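Local coordinates for protein ectonucleoside triphosphate diphosphohydrolase 4 (PDB 6WG5) that belongs to the GDA1/CD39 nucleoside phosphatase family, within the actin-like ATPase clan, at residues A[51-56]-A[103-108]; A[84-89]-A[110-115]; A[128-133]-A[477-482]. One frame throughout, in Å; residues are numbered along the deposited sequence.

Contact 1: residues A[51-56]-A[103-108]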
ATOM      1  N   SER A  51      10.506   5.099  10.440  1.00 83.46           N
ATOM      2  CA  SER A  51      11.550   6.071  10.139  1.00 81.96           C
ATOM      3  C   SER A  51      11.196   7.484  10.585  1.00 78.72           C
ATOM      4  O   SER A  51      12.094   8.325  10.684  1.00 85.62           O
ATOM      5  CB  SER A  51      11.846   6.070   8.637  1.00 85.34           C
ATOM      6  OG  SER A  51      10.660   6.259   7.883  1.00 88.34           O
ATOM      7  N   GLY A  52       9.927   7.766  10.853  1.00 66.76           N
ATOM      8  CA  GLY A  52       9.535   9.100  11.252  1.00 64.91           C
ATOM      9  C   GLY A  52       8.027   9.208  11.370  1.00 62.75           C
ATOM     10  O   GLY A  52       7.314   8.202  11.406  1.00 64.22           O
ATOM     11  N   SER A  53       7.560  10.454  11.427  1.00 62.56           N
ATOM     12  CA  SER A  53       6.141  10.744  11.568  1.00 63.42           C
ATOM     13  C   SER A  53       5.758  11.878  10.632  1.00 61.43           C
ATOM     14  O   SER A  53       6.540  12.808  10.418  1.00 62.06           O
ATOM     15  CB  SER A  53       5.786  11.116  13.015  1.00 62.90           C
ATOM     16  OG  SER A  53       6.029  10.030  13.894  1.00 60.84           O
ATOM     17  N   ARG A  54       4.548  11.793  10.080  1.00 60.59           N
ATOM     18  CA  ARG A  54       4.026  12.800   9.169  1.00 58.14           C
ATOM     19  C   ARG A  54       2.603  13.151   9.575  1.00 57.68           C
ATOM     20  O   ARG A  54       1.864  12.312  10.097  1.00 60.30           O
ATOM     21  CB  ARG A  54       4.044  12.312   7.709  1.00 56.63           C
ATOM     22  CG  ARG A  54       5.296  11.535   7.326  1.00 63.74           C
ATOM     23  CD  ARG A  54       5.138  10.045   7.594  1.00 68.70           C
ATOM     24  NE  ARG A  54       6.426   9.360   7.666  1.00 72.95           N
ATOM     25  CZ  ARG A  54       6.571   8.047   7.810  1.00 75.28           C
ATOM     26  NH1 ARG A  54       5.505   7.261   7.894  1.00 75.59           N
ATOM     27  NH2 ARG A  54       7.784   7.515   7.868  1.00 75.32           N
ATOM     28  N   VAL A  55       2.224  14.402   9.329  1.00 47.83           N
ATOM     29  CA  VAL A  55       0.892  14.902   9.645  1.00 48.61           C
ATOM     30  C   VAL A  55       0.255  15.422   8.366  1.00 51.75           C
ATOM     31  O   VAL A  55       0.919  16.068   7.547  1.00 51.34           O
ATOM     32  CB  VAL A  55       0.937  16.005  10.724  1.00 49.74           C
ATOM     33  CG1 VAL A  55       1.882  17.125  10.309  1.00 52.31           C
ATOM     34  CG2 VAL A  55      -0.461  16.551  11.001  1.00 47.60           C
ATOM     35  N   PHE A  56      -1.034  15.132   8.194  1.00 54.69           N
ATOM     36  CA  PHE A  56      -1.801  15.585   7.042  1.00 49.45           C
ATOM     37  C   PHE A  56      -3.053  16.289   7.537  1.00 49.63           C
ATOM     38  O   PHE A  56      -3.753  15.770   8.412  1.00 50.52           O
ATOM     39  CB  PHE A  56      -2.198  14.416   6.130  1.00 49.92           C
ATOM     40  CG  PHE A  56      -1.037  13.591   5.651  1.00 51.83           C
ATOM     41  CD1 PHE A  56      -0.513  13.778   4.384  1.00 50.62           C
ATOM     42  CD2 PHE A  56      -0.479  12.619   6.464  1.00 53.31           C
ATOM     43  CE1 PHE A  56       0.551  13.017   3.941  1.00 49.24           C
ATOM     44  CE2 PHE A  56       0.585  11.856   6.026  1.00 51.60           C
ATOM     45  CZ  PHE A  56       1.101  12.055   4.763  1.00 48.09           C
ATOM     46  N   SER A 103       5.387  13.223  24.034  1.00107.06           N
ATOM     47  CA  SER A 103       4.472  14.316  23.720  1.00103.41           C
ATOM     48  C   SER A 103       5.198  15.551  23.200  1.00 96.70           C
ATOM     49  O   SER A 103       4.581  16.368  22.506  1.00 88.86           O
ATOM     50  CB  SER A 103       3.642  14.675  24.951  1.00103.29           C
ATOM     51  OG  SER A 103       2.780  13.607  25.304  1.00107.79           O
ATOM     52  N   ASP A 104       6.484  15.712  23.515  1.00 97.55           N
ATOM     53  CA  ASP A 104       7.261  16.813  22.960  1.00 96.27           C
ATOM     54  C   ASP A 104       7.787  16.510  21.563  1.00 94.82           C
ATOM     55  O   ASP A 104       8.123  17.443  20.826  1.00 96.24           O
ATOM     56  CB  ASP A 104       8.438  17.152  23.879  1.00 98.93           C
ATOM     57  CG  ASP A 104       8.075  18.168  24.946  1.00102.97           C
ATOM     58  OD1 ASP A 104       7.159  18.985  24.711  1.00101.07           O
ATOM     59  OD2 ASP A 104       8.713  18.156  26.020  1.00108.07           O
ATOM     60  N   TYR A 105       7.864  15.233  21.187  1.00 95.06           N
ATOM     61  CA  TYR A 105       8.381  14.870  19.872  1.00 93.16           C
ATOM     62  C   TYR A 105       7.373  15.180  18.773  1.00 87.75           C
ATOM     63  O   TYR A 105       7.754  15.617  17.680  1.00 87.10           O
ATOM     64  CB  TYR A 105       8.756  13.391  19.865  1.00 93.68           C
ATOM     65  CG  TYR A 105       8.816  12.751  18.500  1.00 89.75           C
ATOM     66  CD1 TYR A 105       9.905  12.953  17.664  1.00 90.02           C
ATOM     67  CD2 TYR A 105       7.792  11.926  18.054  1.00 84.99           C
ATOM     68  CE1 TYR A 105       9.967  12.363  16.417  1.00 89.11           C
ATOM     69  CE2 TYR A 105       7.845  11.330  16.810  1.00 82.71           C
ATOM     70  CZ  TYR A 105       8.934  11.552  15.996  1.00 86.39           C
ATOM     71  OH  TYR A 105       8.993  10.962  14.754  1.00 87.54           O
ATOM     72  N   ILE A 106       6.081  14.961  19.043  1.00 88.79           N
ATOM     73  CA  ILE A 106       5.034  15.266  18.072  1.00 90.12           C
ATOM     74  C   ILE A 106       4.542  16.702  18.172  1.00 88.41           C
ATOM     75  O   ILE A 106       3.685  17.108  17.375  1.00 85.96           O
ATOM     76  CB  ILE A 106       3.827  14.312  18.220  1.00 92.65           C
ATOM     77  CG1 ILE A 106       3.267  14.343  19.647  1.00 95.45           C
ATOM     78  CG2 ILE A 106       4.213  12.897  17.821  1.00 94.31           C
ATOM     79  CD1 ILE A 106       2.075  15.248  19.813  1.00 96.56           C
ATOM     80  N   SER A 107       5.050  17.483  19.124  1.00 81.56           N
ATOM     81  CA  SER A 107       4.616  18.871  19.244  1.00 82.57           C
ATOM     82  C   SER A 107       4.846  19.672  17.969  1.00 81.34           C
ATOM     83  O   SER A 107       3.937  20.423  17.572  1.00 79.75           O
ATOM     84  CB  SER A 107       5.320  19.533  20.436  1.00 85.41           C
ATOM     85  OG  SER A 107       4.809  19.043  21.662  1.00 86.92           O
ATOM     86  N   PRO A 108       5.994  19.578  17.293  1.00 77.97           N
ATOM     87  CA  PRO A 108       6.161  20.337  16.043  1.00 78.46           C
ATOM     88  C   PRO A 108       5.103  20.027  14.999  1.00 77.88           C
ATOM     89  O   PRO A 108       4.779  20.897  14.181  1.00 79.12           O
ATOM     90  CB  PRO A 108       7.563  19.927  15.568  1.00 75.81           C
ATOM     91  CG  PRO A 108       8.267  19.467  16.797  1.00 74.56           C
ATOM     92  CD  PRO A 108       7.217  18.842  17.660  1.00 76.07           C
TER
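Ser53 and Tyr105 meet through their hydroxyl groups, the serine lying at the edge of the phenol ring and near its plane. A hydrogen bond of 3.2 Å joins Ser53 OG and Tyr105 OH, and either could be the donor. The serine oxygen lies on the CE2 side of the phenol, with Ser53 OG 3.7 Å from Tyr105 CE2, while the ring faces play no part in this meeting. Ser53 points its CB toward the helical segment. Its OG sits beside the backbone N and anti to the carbonyl carbon (chi1 -63°), which carries the oxygen to the phenol. Tyr105 has to span a gap, since no pair of CA atoms across the two segments comes nearer than 8.0 Å, that of Ser53 and Ile106. A long side chain with a polar end suits this task, and with CG anti to the backbone N (chi1 158°) the ring reaches across to the strand. Gly52 adds a light contact, its backbone C lying 3.9 Å from Tyr105 OH. Within 103-108, Ser107 OG donates to a lone pair of Ser103 O at 2.8 Å, tying the helical turn that carries the tyrosine. Outside the two segments, Phe95 packs edge-to-face against the Tyr105 ring, and Gly91 N makes a weak hydrogen bond to its OH. Residues 51-54 belong to a run that is consistent with the first apyrase conserved region of this family, where a hairpin turn enters strand 53-61. The tyrosine hydroxyl therefore has a hydrogen bond to the strand and a weak one to the loop after strand 85-88, so it is satisfied within a contact that is buried overall while it joins the start of strand 53-61 to the helical region beside it.

Contact 2: residues A[84-89]-A[110-115]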
ATOM      1  N   VAL A  84      -0.897  20.642   2.849  1.00 51.31           N
ATOM      2  CA  VAL A  84      -0.520  20.919   4.231  1.00 50.22           C
ATOM      3  C   VAL A  84       0.035  19.649   4.865  1.00 55.99           C
ATOM      4  O   VAL A  84      -0.708  18.872   5.475  1.00 59.84           O
ATOM      5  CB  VAL A  84      -1.720  21.461   5.029  1.00 50.86           C
ATOM      6  CG1 VAL A  84      -1.348  21.685   6.492  1.00 48.36           C
ATOM      7  CG2 VAL A  84      -2.230  22.750   4.398  1.00 52.58           C
ATOM      8  N   VAL A  85       1.342  19.436   4.732  1.00 59.70           N
ATOM      9  CA  VAL A  85       2.001  18.245   5.256  1.00 58.42           C
ATOM     10  C   VAL A  85       3.312  18.658   5.910  1.00 62.44           C
ATOM     11  O   VAL A  85       3.992  19.577   5.441  1.00 65.47           O
ATOM     12  CB  VAL A  85       2.253  17.201   4.145  1.00 58.70           C
ATOM     13  CG1 VAL A  85       2.903  15.947   4.718  1.00 63.72           C
ATOM     14  CG2 VAL A  85       0.953  16.854   3.436  1.00 53.11           C
ATOM     15  N   MET A  86       3.660  17.977   7.001  1.00 69.42           N
ATOM     16  CA  MET A  86       4.946  18.148   7.661  1.00 67.29           C
ATOM     17  C   MET A  86       5.437  16.787   8.131  1.00 68.35           C
ATOM     18  O   MET A  86       4.642  15.915   8.491  1.00 69.08           O
ATOM     19  CB  MET A  86       4.858  19.114   8.852  1.00 69.01           C
ATOM     20  CG  MET A  86       6.105  19.125   9.729  1.00 74.13           C
ATOM     21  SD  MET A  86       6.114  20.442  10.962  1.00 74.17           S
ATOM     22  CE  MET A  86       6.669  21.826   9.969  1.00 75.79           C
ATOM     23  N   LYS A  87       6.757  16.613   8.123  1.00 64.39           N
ATOM     24  CA  LYS A  87       7.380  15.354   8.500  1.00 70.78           C
ATOM     25  C   LYS A  87       8.500  15.611   9.496  1.00 75.77           C
ATOM     26  O   LYS A  87       9.189  16.633   9.430  1.00 79.12           O
ATOM     27  CB  LYS A  87       7.938  14.616   7.274  1.00 75.10           C
ATOM     28  CG  LYS A  87       6.914  14.386   6.171  1.00 81.08           C
ATOM     29  CD  LYS A  87       7.474  13.504   5.061  1.00 85.00           C
ATOM     30  CE  LYS A  87       6.426  13.207   3.999  1.00 83.32           C
ATOM     31  NZ  LYS A  87       6.961  12.336   2.915  1.00 86.05           N
ATOM     32  N   ILE A  88       8.674  14.671  10.429  1.00 71.69           N
ATOM     33  CA  ILE A  88       9.747  14.732  11.413  1.00 67.97           C
ATOM     34  C   ILE A  88      10.324  13.334  11.599  1.00 68.84           C
ATOM     35  O   ILE A  88       9.666  12.323  11.347  1.00 67.39           O
ATOM     36  CB  ILE A  88       9.274  15.299  12.772  1.00 63.62           C
ATOM     37  CG1 ILE A  88       8.189  14.410  13.387  1.00 61.18           C
ATOM     38  CG2 ILE A  88       8.770  16.728  12.598  1.00 63.36           C
ATOM     39  CD1 ILE A  88       7.794  14.809  14.797  1.00 61.89           C
ATOM     40  N   LYS A  89      11.575  13.294  12.047  1.00 79.72           N
ATOM     41  CA  LYS A  89      12.270  12.043  12.323  1.00 80.38           C
ATOM     42  C   LYS A  89      12.693  12.013  13.788  1.00 86.12           C
ATOM     43  O   LYS A  89      12.671  13.049  14.454  1.00 88.68           O
ATOM     44  CB  LYS A  89      13.478  11.892  11.395  1.00 82.34           C
ATOM     45  CG  LYS A  89      13.166  11.140  10.107  1.00 88.15           C
ATOM     46  CD  LYS A  89      13.757  11.822   8.883  1.00 94.39           C
ATOM     47  CE  LYS A  89      13.401  11.064   7.609  1.00 95.44           C
ATOM     48  NZ  LYS A  89      13.886  11.751   6.379  1.00 95.08           N
ATOM     49  N   LEU A 110       1.809  19.083  15.640  1.00 68.64           N
ATOM     50  CA  LEU A 110       0.500  19.601  16.025  1.00 66.31           C
ATOM     51  C   LEU A 110       0.465  21.123  15.958  1.00 64.70           C
ATOM     52  O   LEU A 110      -0.552  21.708  15.569  1.00 64.09           O
ATOM     53  CB  LEU A 110       0.134  19.109  17.424  1.00 67.79           C
ATOM     54  CG  LEU A 110       0.081  17.588  17.600  1.00 66.30           C
ATOM     55  CD1 LEU A 110      -0.336  17.237  19.018  1.00 67.64           C
ATOM     56  CD2 LEU A 110      -0.863  16.940  16.594  1.00 63.44           C
ATOM     57  N   ASN A 111       1.561  21.783  16.339  1.00 67.99           N
ATOM     58  CA  ASN A 111       1.648  23.227  16.148  1.00 70.34           C
ATOM     59  C   ASN A 111       1.535  23.586  14.672  1.00 73.63           C
ATOM     60  O   ASN A 111       0.910  24.592  14.313  1.00 70.56           O
ATOM     61  CB  ASN A 111       2.958  23.754  16.732  1.00 72.95           C
ATOM     62  CG  ASN A 111       3.005  23.650  18.243  1.00 77.34           C
ATOM     63  OD1 ASN A 111       2.050  24.009  18.931  1.00 81.63           O
ATOM     64  ND2 ASN A 111       4.117  23.148  18.768  1.00 76.47           N
ATOM     65  N   PHE A 112       2.131  22.771  13.800  1.00 63.59           N
ATOM     66  CA  PHE A 112       1.994  22.986  12.364  1.00 66.24           C
ATOM     67  C   PHE A 112       0.531  22.934  11.945  1.00 66.79           C
ATOM     68  O   PHE A 112       0.052  23.796  11.199  1.00 68.78           O
ATOM     69  CB  PHE A 112       2.815  21.941  11.608  1.00 66.62           C
ATOM     70  CG  PHE A 112       2.640  21.988  10.118  1.00 63.25           C
ATOM     71  CD1 PHE A 112       3.431  22.816   9.340  1.00 61.78           C
ATOM     72  CD2 PHE A 112       1.689  21.199   9.494  1.00 56.71           C
ATOM     73  CE1 PHE A 112       3.275  22.858   7.968  1.00 55.94           C
ATOM     74  CE2 PHE A 112       1.529  21.238   8.121  1.00 54.81           C
ATOM     75  CZ  PHE A 112       2.323  22.069   7.359  1.00 54.58           C
ATOM     76  N   ALA A 113      -0.200  21.922  12.421  1.00 71.29           N
ATOM     77  CA  ALA A 113      -1.617  21.814  12.095  1.00 63.91           C
ATOM     78  C   ALA A 113      -2.416  22.955  12.712  1.00 62.90           C
ATOM     79  O   ALA A 113      -3.291  23.534  12.055  1.00 59.64           O
ATOM     80  CB  ALA A 113      -2.160  20.466  12.570  1.00 62.40           C
ATOM     81  N   ALA A 114      -2.127  23.297  13.972  1.00 65.99           N
ATOM     82  CA  ALA A 114      -2.870  24.356  14.645  1.00 59.62           C
ATOM     83  C   ALA A 114      -2.690  25.698  13.950  1.00 61.29           C
ATOM     84  O   ALA A 114      -3.581  26.554  14.012  1.00 62.31           O
ATOM     85  CB  ALA A 114      -2.431  24.455  16.105  1.00 57.00           C
ATOM     86  N   GLU A 115      -1.550  25.906  13.288  1.00 64.69           N
ATOM     87  CA  GLU A 115      -1.340  27.140  12.539  1.00 70.47           C
ATOM     88  C   GLU A 115      -2.320  27.246  11.375  1.00 68.92           C
ATOM     89  O   GLU A 115      -2.971  28.280  11.187  1.00 66.71           O
ATOM     90  CB  GLU A 115       0.102  27.206  12.029  1.00 74.40           C
ATOM     91  CG  GLU A 115       1.032  28.064  12.872  1.00 83.06           C
ATOM     92  CD  GLU A 115       2.424  28.165  12.275  1.00 90.06           C
ATOM     93  OE1 GLU A 115       2.821  27.242  11.530  1.00 88.07           O
ATOM     94  OE2 GLU A 115       3.117  29.170  12.544  1.00 96.30           O
TER
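Phe112 of helix 107-116 reaches across to strand 85-88 and meets Met86 and Val84. Its CB lies 3.7 Å from Met86 SD, and with CG anti to the backbone N (chi1 174°) the ring is directed at the strand. Met86 CB stands over one face of the ring, 3.8 Å from the centroid of the Phe112 ring and only 8° off the normal, a CH-pi contact. The methionine chain then bends at its last torsion (chi3 -81°), bringing Met86 CE to 3.4 Å from Phe112 CD1, while SD approaches the ring obliquely in a Met-aromatic contact. Further along the ring, CE2 meets Val84 CG1 obliquely at 3.3 Å. The tip, CZ, comes to 3.6 Å from Val85 O, again at an oblique angle. His116, one turn further along the helix, also meets the Phe112 ring. Flexible methionine follows the ring's contour, whereas branched valine offers a compact methyl. Helix 107-116 is thereby packed on strand 85-88, which pairs antiparallel with strand 53-61 in the mixed sheet. The contact between the two segments is mainly apolar, and dispersion, with a share from the polarisable sulfur, probably supplies most of its cohesion.

Contact 3: residues A[128-133]-A[477-482]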
ATOM      1  N   TYR A 128      -6.317  12.367  14.673  1.00 44.36           N
ATOM      2  CA  TYR A 128      -6.076  10.932  14.713  1.00 43.27           C
ATOM      3  C   TYR A 128      -4.581  10.674  14.591  1.00 45.69           C
ATOM      4  O   TYR A 128      -3.934  11.174  13.665  1.00 44.18           O
ATOM      5  CB  TYR A 128      -6.834  10.209  13.596  1.00 38.30           C
ATOM      6  CG  TYR A 128      -8.336  10.366  13.680  1.00 38.19           C
ATOM      7  CD1 TYR A 128      -9.075   9.654  14.615  1.00 40.77           C
ATOM      8  CD2 TYR A 128      -9.016  11.223  12.823  1.00 35.15           C
ATOM      9  CE1 TYR A 128     -10.448   9.792  14.700  1.00 38.93           C
ATOM     10  CE2 TYR A 128     -10.390  11.368  12.899  1.00 34.47           C
ATOM     11  CZ  TYR A 128     -11.102  10.650  13.840  1.00 39.26           C
ATOM     12  OH  TYR A 128     -12.470  10.785  13.926  1.00 42.04           O
ATOM     13  N   ILE A 129      -4.037   9.906  15.531  1.00 43.11           N
ATOM     14  CA  ILE A 129      -2.631   9.519  15.529  1.00 44.53           C
ATOM     15  C   ILE A 129      -2.589   8.004  15.392  1.00 46.77           C
ATOM     16  O   ILE A 129      -2.945   7.278  16.329  1.00 48.09           O
ATOM     17  CB  ILE A 129      -1.900   9.985  16.795  1.00 49.52           C
ATOM     18  CG1 ILE A 129      -1.956  11.514  16.895  1.00 50.85           C
ATOM     19  CG2 ILE A 129      -0.452   9.494  16.786  1.00 50.34           C
ATOM     20  CD1 ILE A 129      -1.340  12.081  18.159  1.00 54.14           C
ATOM     21  N   LEU A 130      -2.154   7.527  14.229  1.00 50.77           N
ATOM     22  CA  LEU A 130      -2.171   6.107  13.898  1.00 47.72           C
ATOM     23  C   LEU A 130      -0.747   5.651  13.620  1.00 51.76           C
ATOM     24  O   LEU A 130      -0.090   6.172  12.711  1.00 56.55           O
ATOM     25  CB  LEU A 130      -3.077   5.851  12.693  1.00 45.03           C
ATOM     26  CG  LEU A 130      -4.459   6.503  12.793  1.00 42.97           C
ATOM     27  CD1 LEU A 130      -5.236   6.311  11.502  1.00 46.55           C
ATOM     28  CD2 LEU A 130      -5.237   5.949  13.979  1.00 41.40           C
ATOM     29  N   CYS A 131      -0.275   4.681  14.398  1.00 47.69           N
ATOM     30  CA  CYS A 131       1.098   4.200  14.325  1.00 54.93           C
ATOM     31  C   CYS A 131       1.138   2.846  13.631  1.00 51.92           C
ATOM     32  O   CYS A 131       0.227   2.028  13.796  1.00 54.11           O
ATOM     33  CB  CYS A 131       1.707   4.088  15.724  1.00 63.82           C
ATOM     34  SG  CYS A 131       1.269   5.456  16.824  1.00 62.51           S
ATOM     35  N   THR A 132       2.204   2.609  12.866  1.00 57.39           N
ATOM     36  CA  THR A 132       2.300   1.404  12.051  1.00 61.66           C
ATOM     37  C   THR A 132       3.360   0.443  12.584  1.00 68.32           C
ATOM     38  O   THR A 132       3.250  -0.036  13.717  1.00 69.02           O
ATOM     39  CB  THR A 132       2.586   1.779  10.593  1.00 61.64           C
ATOM     40  OG1 THR A 132       3.741   2.624  10.529  1.00 64.29           O
ATOM     41  CG2 THR A 132       1.393   2.501   9.985  1.00 60.24           C
ATOM     42  N   ALA A 133       4.392   0.155  11.784  1.00 65.34           N
ATOM     43  CA  ALA A 133       5.293  -0.949  12.102  1.00 68.19           C
ATOM     44  C   ALA A 133       6.215  -0.624  13.272  1.00 73.47           C
ATOM     45  O   ALA A 133       6.605  -1.529  14.019  1.00 72.04           O
ATOM     46  CB  ALA A 133       6.120  -1.317  10.871  1.00 69.91           C
ATOM     47  N   VAL A 477      -0.465   8.038  -3.163  1.00 61.23           N
ATOM     48  CA  VAL A 477      -1.597   7.411  -2.490  1.00 60.67           C
ATOM     49  C   VAL A 477      -1.428   7.594  -0.988  1.00 60.44           C
ATOM     50  O   VAL A 477      -0.447   7.125  -0.401  1.00 61.91           O
ATOM     51  CB  VAL A 477      -1.709   5.924  -2.856  1.00 63.02           C
ATOM     52  CG1 VAL A 477      -2.854   5.265  -2.084  1.00 65.21           C
ATOM     53  CG2 VAL A 477      -1.915   5.761  -4.353  1.00 64.70           C
ATOM     54  N   GLN A 478      -2.385   8.274  -0.363  1.00 58.73           N
ATOM     55  CA  GLN A 478      -2.365   8.524   1.072  1.00 61.31           C
ATOM     56  C   GLN A 478      -3.283   7.515   1.750  1.00 51.91           C
ATOM     57  O   GLN A 478      -4.509   7.639   1.674  1.00 55.20           O
ATOM     58  CB  GLN A 478      -2.822   9.949   1.387  1.00 70.36           C
ATOM     59  CG  GLN A 478      -2.295  11.026   0.451  1.00 75.28           C
ATOM     60  CD  GLN A 478      -0.802  11.243   0.585  1.00 80.80           C
ATOM     61  OE1 GLN A 478      -0.124  10.542   1.336  1.00 82.68           O
ATOM     62  NE2 GLN A 478      -0.281  12.223  -0.145  1.00 85.56           N
ATOM     63  N   TRP A 479      -2.699   6.515   2.416  1.00 32.74           N
ATOM     64  CA  TRP A 479      -3.528   5.649   3.250  1.00 30.17           C
ATOM     65  C   TRP A 479      -4.168   6.444   4.377  1.00 29.75           C
ATOM     66  O   TRP A 479      -5.236   6.067   4.873  1.00 30.20           O
ATOM     67  CB  TRP A 479      -2.718   4.472   3.804  1.00 33.73           C
ATOM     68  CG  TRP A 479      -1.702   4.809   4.869  1.00 31.51           C
ATOM     69  CD1 TRP A 479      -0.355   4.933   4.704  1.00 34.85           C
ATOM     70  CD2 TRP A 479      -1.955   5.038   6.264  1.00 36.18           C
ATOM     71  NE1 TRP A 479       0.246   5.231   5.902  1.00 40.13           N
ATOM     72  CE2 TRP A 479      -0.714   5.302   6.875  1.00 40.31           C
ATOM     73  CE3 TRP A 479      -3.110   5.049   7.052  1.00 37.55           C
ATOM     74  CZ2 TRP A 479      -0.596   5.575   8.235  1.00 44.48           C
ATOM     75  CZ3 TRP A 479      -2.988   5.322   8.403  1.00 41.83           C
ATOM     76  CH2 TRP A 479      -1.741   5.580   8.981  1.00 45.24           C
ATOM     77  N   THR A 480      -3.545   7.554   4.781  1.00 32.40           N
ATOM     78  CA  THR A 480      -4.165   8.438   5.761  1.00 37.12           C
ATOM     79  C   THR A 480      -5.473   9.020   5.236  1.00 36.42           C
ATOM     80  O   THR A 480      -6.363   9.358   6.024  1.00 34.08           O
ATOM     81  CB  THR A 480      -3.201   9.563   6.141  1.00 38.34           C
ATOM     82  OG1 THR A 480      -2.748  10.234   4.958  1.00 40.01           O
ATOM     83  CG2 THR A 480      -2.000   9.009   6.898  1.00 39.83           C
ATOM     84  N   LEU A 481      -5.607   9.146   3.913  1.00 32.03           N
ATOM     85  CA  LEU A 481      -6.855   9.637   3.338  1.00 31.29           C
ATOM     86  C   LEU A 481      -7.984   8.633   3.537  1.00 31.19           C
ATOM     87  O   LEU A 481      -9.118   9.018   3.844  1.00 35.64           O
ATOM     88  CB  LEU A 481      -6.663   9.940   1.853  1.00 32.20           C
ATOM     89  CG  LEU A 481      -7.909  10.372   1.081  1.00 31.19           C
ATOM     90  CD1 LEU A 481      -8.536  11.610   1.698  1.00 32.12           C
ATOM     91  CD2 LEU A 481      -7.553  10.618  -0.375  1.00 31.59           C
ATOM     92  N   GLY A 482      -7.700   7.344   3.355  1.00 28.19           N
ATOM     93  CA  GLY A 482      -8.700   6.334   3.649  1.00 26.98           C
ATOM     94  C   GLY A 482      -9.027   6.259   5.125  1.00 26.84           C
ATOM     95  O   GLY A 482     -10.153   5.921   5.498  1.00 29.92           O
TER
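Trp479 brings the six-membered ring of its indole to Leu130 and Thr132, and these three residues make up nearly all of the buried surface. Trp479 contributes the largest share. Its CG lies between the backbone N and the carbonyl carbon (chi1 71°), an orientation that sends the indole toward strand 127-131. Leu130 meets the ring at its edge: CD1 lies near the ring plane, 4.0 Å from Trp479 CZ3, and Leu130 CB is likewise 4.0 Å from Trp479 CH2. The two side chains are set at a slant, so the leucine follows the rim of the benzene ring and does not stack on it. A leucine suits this place because its CB and one methyl, CD1, lie along the hydrocarbon rim. Thr132, two residues on and pointing to the same side, brings its methyl obliquely to the indole, with Thr132 CG2 at 4.1 Å from Trp479 CZ2. Threonine can serve two environments here, giving its CG2 to the tryptophan while its OG1 makes a weak hydrogen bond to Cys48 O. One face of the indole is covered from its own segment by the methyl of Thr480, whose CG2 stands 3.8 Å above the ring plane and over its centre. The contact brings a segment late in the chain back to a sheet of early strands, within the actin-like clan fold. Tyr178 and Ala179 of helix 172-186 also touch Trp479, as does Asp47 of strand 40-48, so the indole sits where helices 172-186 and 479-487 come together beside the parallel pair of strands 40-48 and 127-131.

How the contacts relate
From the N terminus, the segment 51-56 comes first, and contact 1 closes a loop when the chain reaches 103-108. Contact 2 opens within that loop, at 84-89, and closes beyond it at 110-115, so the two cross. They are also joined directly, since strands 53-61 and 85-88 are antiparallel neighbours, with Ser53 N probably bonded to Ile88 O. Together they tie strands 53-61 and 85-88 of the sheet that also holds strands 40-48 and 127-131 to helices 102-105 and 107-116. Contact 3 follows in series: it opens at 128-133 and closes a far longer loop at 477-482, returning helix 479-487 to the same sheet, where Phe56 touches Gln478 and Thr480.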